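Salt-tolerant glutaminase (Micrococcus luteus, PDB 3AGD) hydrolyses L-glutamine to L-glutamate and ammonium, as a glutaminase that tolerates high salt. Local coordinates at the interface of chains A and B. Coordinates in Å, arbitrary orientation; residue numbers count along the deposited sequence, not the author numbering. Chains: chain A/B, Salt-tolerant glutaminase.

Contact 1: the interface of chains A and B. Residues chain A 366, 368-369, 372, 379; chain B 146-147, 217, 219-220.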
# COMPACT_ATOMS: atom_id res chain seq x y z
N TYR A 366 8.60 30.64 -0.85
CA TYR A 366 8.57 29.62 -1.89
C TYR A 366 8.09 30.18 -3.23
O TYR A 366 7.01 29.83 -3.70
CB TYR A 366 7.66 28.46 -1.49
CG TYR A 366 7.90 27.89 -0.10
CD1 TYR A 366 7.34 28.49 1.02
CD2 TYR A 366 8.66 26.74 0.07
CE1 TYR A 366 7.52 27.95 2.30
CE2 TYR A 366 8.85 26.19 1.34
CZ TYR A 366 8.28 26.79 2.45
OH TYR A 366 8.44 26.23 3.69
N ARG A 368 8.81 29.40 -6.14
CA ARG A 368 8.57 28.33 -7.10
C ARG A 368 7.18 27.74 -6.89
O ARG A 368 6.51 27.34 -7.84
CB ARG A 368 9.61 27.22 -6.96
CG ARG A 368 11.05 27.70 -7.00
CD ARG A 368 12.03 26.54 -7.15
NE ARG A 368 13.28 26.80 -6.46
CZ ARG A 368 13.45 26.68 -5.14
NH1 ARG A 368 12.45 26.28 -4.38
NH2 ARG A 368 14.63 26.96 -4.60
N TRP A 369 6.75 27.68 -5.63
CA TRP A 369 5.43 27.15 -5.28
C TRP A 369 4.35 28.08 -5.82
O TRP A 369 3.28 27.63 -6.23
CB TRP A 369 5.30 27.01 -3.76
CG TRP A 369 6.12 25.88 -3.17
CD1 TRP A 369 7.11 25.17 -3.79
CD2 TRP A 369 6.03 25.36 -1.84
NE1 TRP A 369 7.65 24.24 -2.93
CE2 TRP A 369 7.00 24.34 -1.72
CE3 TRP A 369 5.23 25.66 -0.73
CZ2 TRP A 369 7.19 23.61 -0.54
CZ3 TRP A 369 5.41 24.93 0.45
CH2 TRP A 369 6.39 23.92 0.53
N ALA A 372 4.09 27.79 -9.70
CA ALA A 372 3.39 26.55 -10.00
C ALA A 372 1.90 26.71 -9.74
O ALA A 372 1.06 26.28 -10.53
CB ALA A 372 3.96 25.41 -9.16
N LEU A 379 -0.20 22.23 -12.85
CA LEU A 379 0.16 21.68 -11.55
C LEU A 379 -0.73 20.48 -11.22
O LEU A 379 -0.27 19.50 -10.64
CB LEU A 379 0.02 22.75 -10.47
CG LEU A 379 0.28 22.40 -9.00
CD1 LEU A 379 -0.91 21.66 -8.41
CD2 LEU A 379 1.56 21.58 -8.87
N ALA B 146 12.04 19.46 0.71
CA ALA B 146 11.34 20.37 1.61
C ALA B 146 10.89 21.62 0.85
O ALA B 146 9.94 22.29 1.26
CB ALA B 146 12.24 20.77 2.77
N GLY B 147 11.59 21.93 -0.24
CA GLY B 147 11.24 23.10 -1.03
C GLY B 147 11.91 24.38 -0.59
O GLY B 147 11.55 25.47 -1.05
N HIS B 217 7.00 16.35 -6.30
CA HIS B 217 6.80 17.40 -5.31
C HIS B 217 5.37 17.91 -5.44
O HIS B 217 4.98 18.40 -6.50
CB HIS B 217 7.78 18.54 -5.52
CG HIS B 217 7.92 19.43 -4.32
ND1 HIS B 217 6.87 20.17 -3.83
CD2 HIS B 217 8.95 19.62 -3.47
CE1 HIS B 217 7.25 20.79 -2.72
NE2 HIS B 217 8.51 20.47 -2.48
N MET B 219 3.92 20.54 -4.35
CA MET B 219 3.73 21.98 -4.50
C MET B 219 4.13 22.51 -5.86
O MET B 219 3.77 23.63 -6.23
CB MET B 219 4.51 22.73 -3.42
CG MET B 219 4.16 22.35 -1.99
SD MET B 219 2.43 22.61 -1.59
CE MET B 219 1.94 20.95 -1.21
N THR B 220 4.89 21.73 -6.62
CA THR B 220 5.34 22.19 -7.93
C THR B 220 5.04 21.21 -9.05
O THR B 220 5.02 21.58 -10.22
CB THR B 220 6.86 22.44 -7.94
OG1 THR B 220 7.55 21.20 -7.74
CG2 THR B 220 7.24 23.41 -6.84
O HOH W 1 8.78 23.24 3.45
O HOH W 2 2.20 25.45 -5.12

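Contact 2: the interface of chains A and B. Residues chain A 5, 272, 302, 304, 310; chain B 337-338, 420.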
# COMPACT_ATOMS: atom_id res chain seq x y z
N ILE A 5 -4.04 -8.76 -21.74
CA ILE A 5 -3.50 -9.34 -20.51
C ILE A 5 -3.43 -10.87 -20.53
O ILE A 5 -2.45 -11.44 -20.06
CB ILE A 5 -4.28 -8.84 -19.27
CG1 ILE A 5 -3.99 -7.35 -19.07
CG2 ILE A 5 -3.84 -9.61 -18.01
CD1 ILE A 5 -4.67 -6.73 -17.88
N ARG A 272 -5.99 -3.52 -6.56
CA ARG A 272 -5.71 -3.83 -7.95
C ARG A 272 -5.85 -5.25 -8.47
O ARG A 272 -6.40 -5.44 -9.54
CB ARG A 272 -4.35 -3.26 -8.33
CG ARG A 272 -4.44 -1.75 -8.48
CD ARG A 272 -3.11 -1.11 -8.39
NE ARG A 272 -2.51 -1.25 -7.07
CZ ARG A 272 -1.23 -1.02 -6.85
NH1 ARG A 272 -0.46 -0.65 -7.87
NH2 ARG A 272 -0.71 -1.15 -5.63
N PHE A 302 4.43 -5.21 -15.03
CA PHE A 302 3.28 -4.33 -14.90
C PHE A 302 3.54 -3.20 -13.91
O PHE A 302 2.66 -2.37 -13.65
CB PHE A 302 2.06 -5.15 -14.46
CG PHE A 302 1.52 -6.07 -15.52
CD1 PHE A 302 0.98 -7.30 -15.19
CD2 PHE A 302 1.51 -5.67 -16.86
CE1 PHE A 302 0.43 -8.14 -16.17
CE2 PHE A 302 0.96 -6.50 -17.85
CZ PHE A 302 0.42 -7.73 -17.50
N LEU A 304 3.79 -3.23 -10.69
CA LEU A 304 2.84 -3.34 -9.60
C LEU A 304 3.63 -3.37 -8.29
O LEU A 304 4.70 -3.98 -8.22
CB LEU A 304 2.02 -4.63 -9.76
CG LEU A 304 1.00 -4.62 -10.90
CD1 LEU A 304 0.40 -6.00 -11.09
CD2 LEU A 304 -0.10 -3.61 -10.58
N ASP A 310 -1.33 4.88 -6.60
CA ASP A 310 -2.46 4.77 -7.52
C ASP A 310 -3.75 5.06 -6.75
O ASP A 310 -4.52 4.14 -6.45
CB ASP A 310 -2.50 3.36 -8.11
CG ASP A 310 -3.55 3.22 -9.19
OD1 ASP A 310 -4.64 3.84 -9.05
OD2 ASP A 310 -3.31 2.48 -10.17
N PHE B 337 -1.08 0.42 -14.25
CA PHE B 337 -1.65 -0.88 -14.56
C PHE B 337 -3.16 -0.96 -14.29
O PHE B 337 -3.94 -1.34 -15.16
CB PHE B 337 -0.97 -2.01 -13.78
CG PHE B 337 -1.60 -3.35 -14.02
CD1 PHE B 337 -1.28 -4.10 -15.15
CD2 PHE B 337 -2.59 -3.82 -13.16
CE1 PHE B 337 -1.93 -5.29 -15.42
CE2 PHE B 337 -3.26 -5.01 -13.43
CZ PHE B 337 -2.92 -5.75 -14.56
N GLY B 338 -3.56 -0.60 -13.07
CA GLY B 338 -4.96 -0.66 -12.70
C GLY B 338 -5.90 0.07 -13.63
O GLY B 338 -6.96 -0.45 -14.00
N VAL B 420 3.88 1.49 -18.48
CA VAL B 420 3.06 0.28 -18.50
C VAL B 420 1.68 0.63 -19.08
O VAL B 420 1.16 -0.08 -19.94
CB VAL B 420 2.87 -0.29 -17.08
CG1 VAL B 420 1.88 -1.45 -17.10
CG2 VAL B 420 4.22 -0.75 -16.54
O HOH W 3 -1.96 0.24 -10.84
O HOH W 4 1.72 0.08 -13.50

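Contact 3: the interface of chains A and B. Residues chain A 344, 348, 427-428, 431; chain B 1-4, 7.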
# COMPACT_ATOMS: atom_id res chain seq x y z
N LEU A 344 -13.16 18.56 -0.37
CA LEU A 344 -13.14 19.69 0.55
C LEU A 344 -12.28 20.83 -0.00
O LEU A 344 -12.58 22.01 0.21
CB LEU A 344 -12.60 19.25 1.92
CG LEU A 344 -13.54 18.32 2.70
CD1 LEU A 344 -12.87 17.92 4.01
CD2 LEU A 344 -14.87 19.03 2.96
N THR A 348 -13.68 24.50 -0.63
CA THR A 348 -12.99 25.64 -0.06
C THR A 348 -12.51 26.61 -1.14
O THR A 348 -12.60 27.83 -0.97
CB THR A 348 -11.77 25.20 0.78
OG1 THR A 348 -12.23 24.54 1.97
CG2 THR A 348 -10.93 26.40 1.20
N GLU A 427 -19.71 17.66 6.59
CA GLU A 427 -19.20 18.82 7.31
C GLU A 427 -18.93 19.96 6.33
O GLU A 427 -19.25 21.12 6.60
CB GLU A 427 -17.91 18.46 8.05
CG GLU A 427 -17.22 19.63 8.75
CD GLU A 427 -18.07 20.25 9.84
OE1 GLU A 427 -18.66 19.50 10.64
OE2 GLU A 427 -18.13 21.49 9.92
N GLY A 428 -18.32 19.63 5.19
CA GLY A 428 -18.03 20.65 4.20
C GLY A 428 -19.31 21.30 3.70
O GLY A 428 -19.35 22.50 3.46
N ARG A 431 -20.79 23.75 6.30
CA ARG A 431 -20.04 24.99 6.29
C ARG A 431 -20.39 25.86 5.09
O ARG A 431 -20.50 27.08 5.22
CB ARG A 431 -18.54 24.69 6.33
CG ARG A 431 -18.14 23.96 7.61
CD ARG A 431 -16.64 23.71 7.74
NE ARG A 431 -16.35 23.16 9.05
CZ ARG A 431 -15.15 23.16 9.63
NH1 ARG A 431 -14.11 23.68 9.00
NH2 ARG A 431 -15.01 22.66 10.85
N MET B 1 -16.04 29.41 4.03
CA MET B 1 -15.97 28.18 4.88
C MET B 1 -14.53 27.78 5.11
O MET B 1 -13.70 27.82 4.20
CB MET B 1 -16.69 27.03 4.18
CG MET B 1 -15.99 26.56 2.91
SD MET B 1 -16.67 25.02 2.26
CE MET B 1 -15.87 23.81 3.33
N ARG B 2 -14.21 27.39 6.34
CA ARG B 2 -12.86 26.94 6.64
C ARG B 2 -12.77 25.44 6.37
O ARG B 2 -13.77 24.72 6.48
CB ARG B 2 -12.49 27.24 8.10
CG ARG B 2 -13.49 26.76 9.14
CD ARG B 2 -14.41 27.89 9.59
NE ARG B 2 -15.25 27.51 10.73
CZ ARG B 2 -16.23 26.61 10.69
NH1 ARG B 2 -16.52 25.99 9.56
NH2 ARG B 2 -16.93 26.34 11.78
N HIS B 3 -11.59 24.98 5.99
CA HIS B 3 -11.37 23.57 5.69
C HIS B 3 -11.54 22.76 6.98
O HIS B 3 -11.01 23.14 8.02
CB HIS B 3 -9.97 23.39 5.12
CG HIS B 3 -9.82 22.17 4.26
ND1 HIS B 3 -9.88 20.89 4.75
CD2 HIS B 3 -9.61 22.05 2.93
CE1 HIS B 3 -9.72 20.03 3.76
NE2 HIS B 3 -9.55 20.71 2.64
N PRO B 4 -12.30 21.66 6.93
CA PRO B 4 -12.44 20.90 8.18
C PRO B 4 -11.24 20.09 8.66
O PRO B 4 -11.17 19.72 9.83
CB PRO B 4 -13.69 20.04 7.93
CG PRO B 4 -13.73 19.89 6.46
CD PRO B 4 -13.31 21.24 5.94
N ASP B 7 -9.13 21.87 11.29
CA ASP B 7 -9.89 21.91 12.53
C ASP B 7 -9.77 20.59 13.28
O ASP B 7 -9.69 20.57 14.51
CB ASP B 7 -11.37 22.21 12.24
CG ASP B 7 -11.59 23.64 11.79
OD1 ASP B 7 -12.70 23.95 11.30
OD2 ASP B 7 -10.66 24.47 11.94

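Contact 1: the interface of chains A and B
A:Trp369, on helix 367-374, lies against the loop of B:Met219, while B:Gly147, with a positive phi (89°) that suits a glycine closing helix 131-146, turns its carbonyl oxygen to the A:Tyr366 ring edge. The indole is sandwiched. With CG anti to its carbonyl carbon (chi1 -72°), it presents one face to B:Met219, whose CB sits 3.4 Å from A:Trp369 CE2 and whose CG lies over the six-membered ring; the flexible thioether chain can mould itself to so broad a surface. A:Tyr366 of the same chain covers the other face. B:His217 comes at the indole edge-to-face, its CE1 3.5 Å from A:Trp369 NE1, and its rotation is fixed by B:Met219 N, which bonds in the ring plane to ND1 at 3.0 Å. Aliphatic groups line the flank: B:Thr220 CG2 touches A:Trp369 CD1 at 3.5 Å, while the A:Ala372 methyl and A:Leu379 CD2 meet the B:Thr220 backbone. Polar links run through water. One water joins the A:Tyr366 hydroxyl to B:Ala146 O (2.7 Å from that oxygen), another joins the carbonyls A:Trp369 O and B:Met219 O. The patch thus fastens the 367-374 helix of one subunit to the glutaminase region of the other.

Contact 2: the interface of chains A and B
B:Phe337 packs on A:Phe302 and A:Leu304, bringing a helix start from the STAS region of chain B against the glutaminase-family region of chain A. The apolar contacts centre on this phenylalanine, the first residue of helix 337-348. Its CG is anti to its backbone N (chi1 176°), and its ring reaches into chain A, with CE1 over the centre of the A:Phe302 ring and CD1 3.4 Å from A:Phe302 CG. A:Leu304 comes obliquely, its CD2 3.6 Å from B:Phe337 CD2 and its CD1 above the rim of that ring, a branched end well shaped to meet a flat surface. A:Ile5 CD1 meets B:Phe337 CZ tip to tip at 3.9 Å. B:Val420 sets both methyls near A:Phe302 O, CG1 at 3.7 Å. An alanine in place of A:Phe302 would probably open a gap beside B:Phe337 and leave its ring freer to turn.

The polar contacts are relayed by water at the helix N-terminus, where the first backbone N-H groups lack partners in the helix itself. One water lies 2.9 Å from B:Phe337 N and 2.6 Å from A:Phe302 O. Another joins B:Gly338 N to the carboxylate oxygen A:Asp310 OD2, 2.7 Å from the latter, and A:Arg272 NH1 reaches it weakly. The acidic group near a helix start is likely to be electrostatically favourable, and the lack of a side chain at B:Gly338 may leave room there.

Contact 3: the interface of chains A and B
A:Leu344 and B:Pro4 meet tip to tip at the apolar centre, A:Leu344 CD1 pressing on B:Pro4 CG at a tight 3.3 Å. The compact ring of B:Pro4 also slides past A:Glu427, and A:Glu427 CG lies 3.6 Å from B:Pro4 CB. B:His3 crosses A:Leu344 at about a right angle, CE1 3.5 Å from the leucine CB, and its CD2 passes near A:Thr348 OG1, a hydroxyl turned back to bond A:Leu344 O in its own helix. Beyond, B:Met1 lays its CE 3.9 Å from A:Gly428 CA, where the lack of a side chain admits the methyl group.

A:Arg431 forms the polar rim. Its chain runs extended from CG to NE (chi2 -176°), carrying the guanidinium out to the carboxylate of B:Asp7, which it grips end-on through one oxygen. A:Arg431 NH2 meets the anti lone pair of B:Asp7 OD1 at 2.7 Å in a salt bridge, and NH1 reaches the same oxygen from above the carboxylate plane. A:Arg431 NH1 also bonds B:Arg2 O at 2.7 Å; this carbonyl oxygen lies in the guanidinium plane but is itself approached from above. On its own side, A:Arg431 NE bonds A:Glu427 OE2 at 2.6 Å, which holds the guanidinium in position and is likely to balance part of its charge. B:Pro4 CB covers one face; the B:Arg2 guanidinium lies over the other, though its very close approach is doubtful. Together these contacts clasp the N-terminus of one subunit to two helices of the other.

The C-alpha centres of contact 1 lie about 28 Å from those of contact 2 and 24 Å from those of contact 3, while contacts 2 and 3 are about 34 Å apart. Contacts 2 and 3 draw on the same elements with the chains exchanged: helix 4-16 on one side, and the helices that begin at residues 337 and 419 on the other. In contacts 1 and 3 chain A offers its STAS region to chain B; in contact 2 the roles reverse. Two-fold symmetry repeats each contact, giving a reciprocal embrace that may form part of the homotetramer.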